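Local coordinates for GTPase-activating protein GYP1 (Saccharomyces cerevisiae, PDB 1FKM) that stimulates GTP hydrolysis by the Ypt/Rab GTPases YPT1 and YPT7, through a TBC domain that supplies an arginine finger and a glutamine finger in trans, at residues I84-Q89 with I116-A121; H124-Y129 with N192-Q197; N325-F330 with S373-W378. All coordinates share one frame; numbering follows the deposited sequence. Where two conformers were deposited one is given.

Contact 1 of 3, residues I84-Q89 with I116-A121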
loop_
_atom_site.group_PDB
_atom_site.type_symbol
_atom_site.label_atom_id
_atom_site.label_comp_id
_atom_site.label_asym_id
_atom_site.label_seq_id
_atom_site.Cartn_x
_atom_site.Cartn_y
_atom_site.Cartn_z
ATOM N N ILE A 84 1.489 17.574 -20.217
ATOM C CA ILE A 84 2.911 17.826 -19.999
ATOM C C ILE A 84 3.265 18.264 -18.575
ATOM O O ILE A 84 4.114 17.650 -17.930
ATOM C CB ILE A 84 3.451 18.878 -20.998
ATOM C CG1 ILE A 84 3.197 18.410 -22.434
ATOM C CG2 ILE A 84 4.936 19.106 -20.769
ATOM C CD1 ILE A 84 3.810 17.061 -22.771
ATOM N N PRO A 85 2.621 19.328 -18.067
ATOM C CA PRO A 85 2.916 19.798 -16.708
ATOM C C PRO A 85 2.795 18.707 -15.644
ATOM O O PRO A 85 3.637 18.602 -14.747
ATOM C CB PRO A 85 1.905 20.922 -16.510
ATOM C CG PRO A 85 1.760 21.478 -17.898
ATOM C CD PRO A 85 1.644 20.215 -18.723
ATOM N N THR A 86 1.744 17.897 -15.741
ATOM C CA THR A 86 1.527 16.811 -14.785
ATOM C C THR A 86 2.661 15.797 -14.898
ATOM O O THR A 86 3.144 15.265 -13.893
ATOM C CB THR A 86 0.172 16.111 -15.047
ATOM O OG1 THR A 86 -0.884 17.025 -14.743
ATOM C CG2 THR A 86 0.021 14.859 -14.176
ATOM N N TRP A 87 3.080 15.534 -16.129
ATOM C CA TRP A 87 4.178 14.609 -16.376
ATOM C C TRP A 87 5.432 15.100 -15.641
ATOM O O TRP A 87 6.133 14.323 -14.992
ATOM C CB TRP A 87 4.434 14.510 -17.885
ATOM C CG TRP A 87 5.612 13.663 -18.277
ATOM C CD1 TRP A 87 6.904 14.078 -18.432
ATOM C CD2 TRP A 87 5.609 12.257 -18.545
ATOM N NE1 TRP A 87 7.704 13.019 -18.780
ATOM C CE2 TRP A 87 6.936 11.888 -18.857
ATOM C CE3 TRP A 87 4.614 11.270 -18.553
ATOM C CZ2 TRP A 87 7.295 10.576 -19.174
ATOM C CZ3 TRP A 87 4.970 9.966 -18.869
ATOM C CH2 TRP A 87 6.302 9.630 -19.175
ATOM N N HIS A 88 5.705 16.396 -15.728
ATOM C CA HIS A 88 6.886 16.954 -15.069
ATOM C C HIS A 88 6.743 16.985 -13.551
ATOM O O HIS A 88 7.716 16.828 -12.822
ATOM C CB HIS A 88 7.175 18.349 -15.630
ATOM C CG HIS A 88 7.729 18.322 -17.020
ATOM N ND1 HIS A 88 7.472 19.307 -17.948
ATOM C CD2 HIS A 88 8.527 17.420 -17.641
ATOM C CE1 HIS A 88 8.083 19.013 -19.082
ATOM N NE2 HIS A 88 8.731 17.872 -18.922
ATOM N N GLN A 89 5.520 17.175 -13.077
ATOM C CA GLN A 89 5.249 17.194 -11.646
ATOM C C GLN A 89 5.579 15.818 -11.058
ATOM O O GLN A 89 6.093 15.709 -9.943
ATOM C CB GLN A 89 3.779 17.543 -11.424
ATOM C CG GLN A 89 3.239 17.272 -10.049
ATOM C CD GLN A 89 1.768 17.643 -9.947
ATOM O OE1 GLN A 89 0.984 17.363 -10.853
ATOM N NE2 GLN A 89 1.386 18.269 -8.841
ATOM N N ILE A 116 2.900 4.747 -14.895
ATOM C CA ILE A 116 1.788 4.312 -14.054
ATOM C C ILE A 116 1.117 5.490 -13.355
ATOM O O ILE A 116 -0.107 5.646 -13.404
ATOM C CB ILE A 116 2.267 3.306 -12.980
ATOM C CG1 ILE A 116 2.731 2.011 -13.654
ATOM C CG2 ILE A 116 1.142 3.031 -11.992
ATOM C CD1 ILE A 116 3.456 1.039 -12.714
ATOM N N LEU A 117 1.919 6.325 -12.704
ATOM C CA LEU A 117 1.375 7.463 -11.981
ATOM C C LEU A 117 0.785 8.506 -12.910
ATOM O O LEU A 117 -0.222 9.135 -12.584
ATOM C CB LEU A 117 2.454 8.103 -11.109
ATOM C CG LEU A 117 2.979 7.188 -9.998
ATOM C CD1 LEU A 117 4.092 7.897 -9.235
ATOM C CD2 LEU A 117 1.845 6.816 -9.058
ATOM N N TYR A 118 1.410 8.682 -14.069
ATOM C CA TYR A 118 0.925 9.661 -15.033
ATOM C C TYR A 118 -0.469 9.269 -15.510
ATOM O O TYR A 118 -1.379 10.102 -15.544
ATOM C CB TYR A 118 1.877 9.743 -16.228
ATOM C CG TYR A 118 1.420 10.701 -17.303
ATOM C CD1 TYR A 118 1.352 12.073 -17.061
ATOM C CD2 TYR A 118 1.040 10.231 -18.561
ATOM C CE1 TYR A 118 0.915 12.961 -18.049
ATOM C CE2 TYR A 118 0.599 11.106 -19.556
ATOM C CZ TYR A 118 0.538 12.468 -19.294
ATOM O OH TYR A 118 0.080 13.330 -20.270
ATOM N N LEU A 119 -0.637 8.002 -15.878
ATOM C CA LEU A 119 -1.933 7.533 -16.360
ATOM C C LEU A 119 -3.013 7.680 -15.298
ATOM O O LEU A 119 -4.136 8.094 -15.597
ATOM C CB LEU A 119 -1.849 6.073 -16.816
ATOM C CG LEU A 119 -3.159 5.525 -17.404
ATOM C CD1 LEU A 119 -3.596 6.391 -18.589
ATOM C CD2 LEU A 119 -2.967 4.079 -17.834
ATOM N N TRP A 120 -2.688 7.340 -14.052
ATOM C CA TRP A 120 -3.674 7.472 -12.983
ATOM C C TRP A 120 -4.034 8.945 -12.796
ATOM O O TRP A 120 -5.210 9.297 -12.630
ATOM C CB TRP A 120 -3.135 6.916 -11.661
ATOM C CG TRP A 120 -4.167 6.957 -10.561
ATOM C CD1 TRP A 120 -5.063 5.979 -10.239
ATOM C CD2 TRP A 120 -4.450 8.061 -9.691
ATOM N NE1 TRP A 120 -5.888 6.406 -9.223
ATOM C CE2 TRP A 120 -5.534 7.680 -8.870
ATOM C CE3 TRP A 120 -3.895 9.339 -9.529
ATOM C CZ2 TRP A 120 -6.076 8.531 -7.900
ATOM C CZ3 TRP A 120 -4.435 10.183 -8.567
ATOM C CH2 TRP A 120 -5.515 9.776 -7.766
ATOM N N ALA A 121 -3.023 9.810 -12.817
ATOM C CA ALA A 121 -3.250 11.243 -12.632
ATOM C C ALA A 121 -4.134 11.825 -13.736
ATOM O O ALA A 121 -5.018 12.641 -13.471
ATOM C CB ALA A 121 -1.917 11.979 -12.583
#
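Ala121, whose methyl group meets Thr86 across the contact, has its backbone N hydrogen-bonded to Leu117 O at 2.9 Å, an ordinary helical bond. No hydrogen bond joins segment 84-89 to segment 116-121; what joins them is an aromatic pair with a small apolar contact beside it. The indole of Trp87 presents the edge of its six-membered ring to the face of Tyr118, a T-shaped (edge-to-face) stack with ring centroids 5.0 Å apart and planes turned 80° to each other. Trp87 CE3 makes the approach: it stands over the phenol ring, displaced from the centre toward the rim, and lies 3.5 Å from Tyr118 CG. Next to it, Trp87 CZ3 is 3.9 Å from that same Tyr118 CG. Farther out along the ring, Trp87 CB sits 3.8 Å from Tyr118 CE1, so the tyrosine also meets the first carbon of the tryptophan side chain, the two side chains crossing at about a right angle. Both have CG anti to the backbone N (chi1 176° in Trp87, 178° in Tyr118), and Tyr118 points toward segment 84-89. The second point of contact is methyl to methyl, with Thr86 CG2 3.8 Å from Ala121 CB. Tyr118 is buried, and Asp83 and Ile90 of helix 83-93 also touch its side chain. Beyond the two segments, Trp87 O accepts a hydrogen bond from Gln114 NE2, a polar tie between the same two helices. The arrangement is a helix-helix packing of the all-helical TBC domain, joining helix 83-93, which shortly precedes the arginine finger Arg96, to helix 107-123.

Contact 2 of 3, residues H124-Y129 with N192-Q197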
loop_
_atom_site.group_PDB
_atom_site.type_symbol
_atom_site.label_atom_id
_atom_site.label_comp_id
_atom_site.label_asym_id
_atom_site.label_seq_id
_atom_site.Cartn_x
_atom_site.Cartn_y
_atom_site.Cartn_z
ATOM N N HIS A 124 -7.748 10.990 -13.196
ATOM C CA HIS A 124 -8.389 11.534 -12.004
ATOM C C HIS A 124 -8.172 13.036 -11.871
ATOM O O HIS A 124 -7.451 13.496 -10.981
ATOM C CB HIS A 124 -7.881 10.821 -10.741
ATOM C CG HIS A 124 -8.225 9.367 -10.693
ATOM N ND1 HIS A 124 -7.626 8.434 -11.511
ATOM C CD2 HIS A 124 -9.155 8.695 -9.974
ATOM C CE1 HIS A 124 -8.175 7.251 -11.303
ATOM N NE2 HIS A 124 -9.106 7.382 -10.376
ATOM N N PRO A 125 -8.809 13.824 -12.752
ATOM C CA PRO A 125 -8.712 15.287 -12.762
ATOM C C PRO A 125 -8.998 15.946 -11.411
ATOM O O PRO A 125 -8.400 16.967 -11.076
ATOM C CB PRO A 125 -9.734 15.690 -13.820
ATOM C CG PRO A 125 -9.681 14.554 -14.777
ATOM C CD PRO A 125 -9.652 13.351 -13.865
ATOM N N ALA A 126 -9.909 15.365 -10.637
ATOM C CA ALA A 126 -10.260 15.922 -9.333
ATOM C C ALA A 126 -9.097 15.843 -8.345
ATOM O O ALA A 126 -9.059 16.576 -7.353
ATOM C CB ALA A 126 -11.479 15.197 -8.764
ATOM N N SER A 127 -8.150 14.953 -8.620
ATOM C CA SER A 127 -6.994 14.785 -7.747
ATOM C C SER A 127 -5.715 15.245 -8.428
ATOM O O SER A 127 -4.941 16.026 -7.865
ATOM C CB SER A 127 -6.821 13.310 -7.359
ATOM O OG SER A 127 -8.024 12.750 -6.856
ATOM N N GLY A 128 -5.511 14.762 -9.649
ATOM C CA GLY A 128 -4.295 15.069 -10.369
ATOM C C GLY A 128 -3.269 14.253 -9.607
ATOM O O GLY A 128 -3.651 13.350 -8.859
ATOM N N TYR A 129 -1.986 14.540 -9.778
ATOM C CA TYR A 129 -0.981 13.795 -9.037
ATOM C C TYR A 129 -0.883 14.398 -7.638
ATOM O O TYR A 129 -0.846 15.617 -7.482
ATOM C CB TYR A 129 0.388 13.873 -9.712
ATOM C CG TYR A 129 1.487 13.345 -8.819
ATOM C CD1 TYR A 129 1.540 11.993 -8.477
ATOM C CD2 TYR A 129 2.433 14.203 -8.262
ATOM C CE1 TYR A 129 2.502 11.510 -7.599
ATOM C CE2 TYR A 129 3.399 13.732 -7.383
ATOM C CZ TYR A 129 3.428 12.382 -7.056
ATOM O OH TYR A 129 4.382 11.899 -6.185
ATOM N N ASN A 192 -9.452 10.941 -0.073
ATOM C CA ASN A 192 -8.199 11.161 0.650
ATOM C C ASN A 192 -7.260 11.942 -0.265
ATOM O O ASN A 192 -6.364 12.655 0.202
ATOM C CB ASN A 192 -7.507 9.837 1.010
ATOM C CG ASN A 192 -8.102 9.168 2.233
ATOM O OD1 ASN A 192 -7.511 8.237 2.792
ATOM N ND2 ASN A 192 -9.273 9.624 2.648
ATOM N N TYR A 193 -7.472 11.822 -1.572
ATOM C CA TYR A 193 -6.585 12.490 -2.513
ATOM C C TYR A 193 -7.148 13.584 -3.417
ATOM O O TYR A 193 -6.423 14.126 -4.245
ATOM C CB TYR A 193 -5.858 11.437 -3.352
ATOM C CG TYR A 193 -5.085 10.473 -2.479
ATOM C CD1 TYR A 193 -3.875 10.856 -1.894
ATOM C CD2 TYR A 193 -5.618 9.233 -2.135
ATOM C CE1 TYR A 193 -3.226 10.031 -0.976
ATOM C CE2 TYR A 193 -4.974 8.397 -1.214
ATOM C CZ TYR A 193 -3.783 8.811 -0.638
ATOM O OH TYR A 193 -3.169 8.027 0.311
ATOM N N ILE A 194 -8.423 13.924 -3.282
ATOM C CA ILE A 194 -8.928 15.005 -4.114
ATOM C C ILE A 194 -8.375 16.292 -3.505
ATOM O O ILE A 194 -7.920 16.293 -2.361
ATOM C CB ILE A 194 -10.473 15.029 -4.166
ATOM C CG1 ILE A 194 -11.057 15.265 -2.776
ATOM C CG2 ILE A 194 -10.980 13.701 -4.742
ATOM C CD1 ILE A 194 -12.581 15.373 -2.764
ATOM N N HIS A 195 -8.393 17.377 -4.274
ATOM C CA HIS A 195 -7.871 18.663 -3.821
ATOM C C HIS A 195 -8.346 19.043 -2.419
ATOM O O HIS A 195 -9.545 19.066 -2.138
ATOM C CB HIS A 195 -8.251 19.757 -4.830
ATOM C CG HIS A 195 -7.640 21.092 -4.536
ATOM N ND1 HIS A 195 -6.329 21.240 -4.140
ATOM C CD2 HIS A 195 -8.155 22.342 -4.605
ATOM C CE1 HIS A 195 -6.063 22.524 -3.975
ATOM N NE2 HIS A 195 -7.155 23.214 -4.250
ATOM N N GLY A 196 -7.388 19.349 -1.545
ATOM C CA GLY A 196 -7.705 19.705 -0.172
ATOM C C GLY A 196 -7.655 18.481 0.730
ATOM O O GLY A 196 -7.740 18.590 1.955
ATOM N N GLN A 197 -7.521 17.311 0.110
ATOM C CA GLN A 197 -7.453 16.037 0.821
ATOM C C GLN A 197 -8.372 15.980 2.037
ATOM O O GLN A 197 -7.936 15.698 3.157
ATOM C CB GLN A 197 -5.998 15.740 1.219
ATOM C CG GLN A 197 -5.095 15.563 0.004
ATOM C CD GLN A 197 -3.711 15.047 0.344
ATOM O OE1 GLN A 197 -2.782 15.824 0.586
ATOM N NE2 GLN A 197 -3.567 13.725 0.367
#
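Two irregular loops approach backbone to backbone, with Ser127 CA and Ile194 CA 4.1 Å apart, and the type II beta turn Ile194-Gln197 carries the second loop away again. A single hydrogen bond crosses, from His195 N to Ala126 O at 3.3 Å; it is long but fairly straight (159° at the hydrogen), and the donor lies in the plane of the carbonyl. Ser127 passes close to the other backbone, its CB 3.2 Å from Tyr193 O. Ser127 OG, set beside its own backbone N (chi1 -51°), lies 3.8 Å from Ile194 CG2. That methyl branch also meets Ala126 loosely, the only apolar side-chain pair here. Each loop is braced from within. His124 O takes bonds from both Ser127 N and Gly128 N, and the positive phi of Gly128 suits glycine. In the turn, Gln197 N reaches Ile194 O at 2.7 Å, while Gly196 has backbone angles at which a CB would press on the carbonyl O of His195. The Gln197 amide folds back, NE2 donating to Asn192 O at 3.0 Å and also bonding to Asn238 OD1. Tyr193 turns its ring away from segment 124-129, to where its OH bonds Asn238 O and its side chain touches Ile133 and Leu136 of helix 133-145. The side chain of Tyr193 is about 8 Å from that of Gln131, the glutamine finger. This is a loop-to-loop junction of the TBC domain near that finger, linking the chain that leads toward it with a beta turn that delivers Gln197 to the N-cap position of helix 198-214.

Contact 3 of 3, residues N325-F330 with S373-W378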
loop_
_atom_site.group_PDB
_atom_site.type_symbol
_atom_site.label_atom_id
_atom_site.label_comp_id
_atom_site.label_asym_id
_atom_site.label_seq_id
_atom_site.Cartn_x
_atom_site.Cartn_y
_atom_site.Cartn_z
ATOM N N ASN A 325 -10.213 3.049 5.224
ATOM C CA ASN A 325 -9.987 4.191 6.113
ATOM C C ASN A 325 -10.271 3.843 7.577
ATOM O O ASN A 325 -9.502 4.195 8.474
ATOM C CB ASN A 325 -10.866 5.374 5.688
ATOM C CG ASN A 325 -10.149 6.328 4.740
ATOM O OD1 ASN A 325 -10.769 7.202 4.138
ATOM N ND2 ASN A 325 -8.837 6.173 4.621
ATOM N N GLU A 326 -11.382 3.157 7.810
ATOM C CA GLU A 326 -11.772 2.764 9.159
ATOM C C GLU A 326 -10.717 1.876 9.809
ATOM O O GLU A 326 -10.220 2.187 10.887
ATOM C CB GLU A 326 -13.114 2.031 9.121
ATOM C CG GLU A 326 -13.574 1.494 10.467
ATOM C CD GLU A 326 -14.865 0.702 10.366
ATOM O OE1 GLU A 326 -15.451 0.648 9.264
ATOM O OE2 GLU A 326 -15.294 0.131 11.391
ATOM N N PHE A 327 -10.368 0.775 9.154
ATOM C CA PHE A 327 -9.373 -0.126 9.716
ATOM C C PHE A 327 -8.034 0.578 9.939
ATOM O O PHE A 327 -7.366 0.355 10.950
ATOM C CB PHE A 327 -9.156 -1.338 8.804
ATOM C CG PHE A 327 -8.253 -2.378 9.398
ATOM C CD1 PHE A 327 -8.584 -2.994 10.606
ATOM C CD2 PHE A 327 -7.060 -2.726 8.771
ATOM C CE1 PHE A 327 -7.735 -3.943 11.183
ATOM C CE2 PHE A 327 -6.204 -3.670 9.338
ATOM C CZ PHE A 327 -6.542 -4.282 10.549
ATOM N N HIS A 328 -7.644 1.437 8.999
ATOM C CA HIS A 328 -6.376 2.140 9.121
ATOM C C HIS A 328 -6.338 3.047 10.342
ATOM O O HIS A 328 -5.304 3.167 10.998
ATOM C CB HIS A 328 -6.071 2.965 7.864
ATOM C CG HIS A 328 -4.688 3.538 7.852
ATOM N ND1 HIS A 328 -3.558 2.750 7.927
ATOM C CD2 HIS A 328 -4.250 4.820 7.809
ATOM C CE1 HIS A 328 -2.486 3.521 7.933
ATOM N NE2 HIS A 328 -2.877 4.781 7.863
ATOM N N VAL A 329 -7.461 3.689 10.646
ATOM C CA VAL A 329 -7.524 4.575 11.805
ATOM C C VAL A 329 -7.272 3.785 13.088
ATOM O O VAL A 329 -6.591 4.263 13.988
ATOM C CB VAL A 329 -8.892 5.286 11.907
ATOM C CG1 VAL A 329 -9.024 5.985 13.253
ATOM C CG2 VAL A 329 -9.022 6.308 10.788
ATOM N N PHE A 330 -7.817 2.575 13.177
ATOM C CA PHE A 330 -7.594 1.764 14.368
ATOM C C PHE A 330 -6.158 1.264 14.467
ATOM O O PHE A 330 -5.608 1.163 15.568
ATOM C CB PHE A 330 -8.587 0.601 14.422
ATOM C CG PHE A 330 -9.965 1.023 14.845
ATOM C CD1 PHE A 330 -10.256 1.209 16.193
ATOM C CD2 PHE A 330 -10.952 1.298 13.901
ATOM C CE1 PHE A 330 -11.512 1.667 16.598
ATOM C CE2 PHE A 330 -12.213 1.755 14.294
ATOM C CZ PHE A 330 -12.493 1.940 15.649
ATOM N N SER A 373 -3.762 -7.444 15.067
ATOM C CA SER A 373 -4.745 -8.163 15.874
ATOM C C SER A 373 -5.434 -7.214 16.852
ATOM O O SER A 373 -6.652 -7.270 17.039
ATOM C CB SER A 373 -4.062 -9.296 16.647
ATOM O OG SER A 373 -4.997 -10.007 17.439
ATOM N N GLU A 374 -4.646 -6.341 17.469
ATOM C CA GLU A 374 -5.170 -5.375 18.426
ATOM C C GLU A 374 -6.120 -4.400 17.727
ATOM O O GLU A 374 -7.234 -4.155 18.195
ATOM C CB GLU A 374 -4.010 -4.619 19.087
ATOM C CG GLU A 374 -4.433 -3.577 20.109
ATOM C CD GLU A 374 -3.273 -3.114 20.979
ATOM O OE1 GLU A 374 -2.222 -2.740 20.418
ATOM O OE2 GLU A 374 -3.416 -3.120 22.224
ATOM N N ALA A 375 -5.687 -3.852 16.598
ATOM C CA ALA A 375 -6.530 -2.923 15.850
ATOM C C ALA A 375 -7.842 -3.593 15.450
ATOM O O ALA A 375 -8.892 -2.947 15.412
ATOM C CB ALA A 375 -5.793 -2.427 14.593
ATOM N N PHE A 376 -7.782 -4.880 15.123
ATOM C CA PHE A 376 -8.992 -5.599 14.728
ATOM C C PHE A 376 -9.976 -5.695 15.890
ATOM O O PHE A 376 -11.179 -5.500 15.720
ATOM C CB PHE A 376 -8.665 -7.011 14.242
ATOM C CG PHE A 376 -9.887 -7.816 13.890
ATOM C CD1 PHE A 376 -10.623 -7.526 12.742
ATOM C CD2 PHE A 376 -10.340 -8.825 14.739
ATOM C CE1 PHE A 376 -11.791 -8.223 12.444
ATOM C CE2 PHE A 376 -11.510 -9.529 14.450
ATOM C CZ PHE A 376 -12.237 -9.225 13.298
ATOM N N ILE A 377 -9.458 -6.015 17.068
ATOM C CA ILE A 377 -10.298 -6.117 18.256
ATOM C C ILE A 377 -10.904 -4.756 18.582
ATOM O O ILE A 377 -12.094 -4.664 18.871
ATOM C CB ILE A 377 -9.484 -6.632 19.471
ATOM C CG1 ILE A 377 -9.165 -8.114 19.271
ATOM C CG2 ILE A 377 -10.258 -6.404 20.772
ATOM C CD1 ILE A 377 -8.108 -8.660 20.204
ATOM N N TRP A 378 -10.099 -3.695 18.527
ATOM C CA TRP A 378 -10.614 -2.360 18.833
ATOM C C TRP A 378 -11.724 -1.972 17.864
ATOM O O TRP A 378 -12.770 -1.441 18.265
ATOM C CB TRP A 378 -9.490 -1.319 18.769
ATOM C CG TRP A 378 -8.478 -1.468 19.856
ATOM C CD1 TRP A 378 -8.358 -2.512 20.734
ATOM C CD2 TRP A 378 -7.424 -0.554 20.173
ATOM N NE1 TRP A 378 -7.292 -2.301 21.576
ATOM C CE2 TRP A 378 -6.701 -1.107 21.253
ATOM C CE3 TRP A 378 -7.019 0.682 19.647
ATOM C CZ2 TRP A 378 -5.592 -0.467 21.819
ATOM C CZ3 TRP A 378 -5.914 1.320 20.213
ATOM C CH2 TRP A 378 -5.217 0.743 21.285
#
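Phe330 has CG beside its backbone N (chi1 -76°) and meets Trp378, while Phe327 has CG anti to the backbone N (chi1 -174°), and the far end of its ring meets Ala375 and Phe376. The two helix segments pass at 116°, their axes 9.0 Å apart at closest approach, and the methyl of Ala375 touches both phenylalanines. It also lies against the other backbone, Ala375 CB being 3.7 Å from Phe330 O, and Phe330 CB in turn sits 3.7 Å from Ala375 O. Farther along the phenyl ring, Phe330 CD1 is 3.7 Å from Trp378 CB, and Phe330 CE1 is 3.7 Å from Trp378 O. On the other flank, Phe327 CE1 is 4.1 Å from Phe376 N, which lies at the edge of the phenyl ring. Leu210 and Gln379 also touch Phe330, and Tyr257 meets Phe327 edge to face. An alanine in place of Phe330 would keep the contacts of CB but would probably open a gap beside Trp378 CB and Leu210, leaving the tryptophan less firmly packed. No hydrogen bond crosses between 325-330 and 373-378, so this contact between helix 365-382 and helix 324-338 is made by van der Waals packing of aromatic rings and a methyl against each other and against the backbone.

In the fold
Contacts 1 and 2 form a continuous region, with centres 13 Å apart: Trp120 CZ3 packs 3.3 Å from Gly128 O, and Ala121 CB lies 3.8 Å from Tyr129 N. Contact 2 is the nearer to the glutamine finger Gln131; from contact 1 the side chain of Ala121 is about 12 Å from that of Gln131. Contact 3 stands away from the annotated sites, on the opposite side of the chain's centre from contact 1; their centres are 33 Å apart and their nearest atoms about 13 Å. Contact 2 bridges the two, since Asn192 OD1 and Asn325 ND2 are 3.1 Å apart, a probable hydrogen bond, although the centres of contacts 2 and 3 are 25 Å apart.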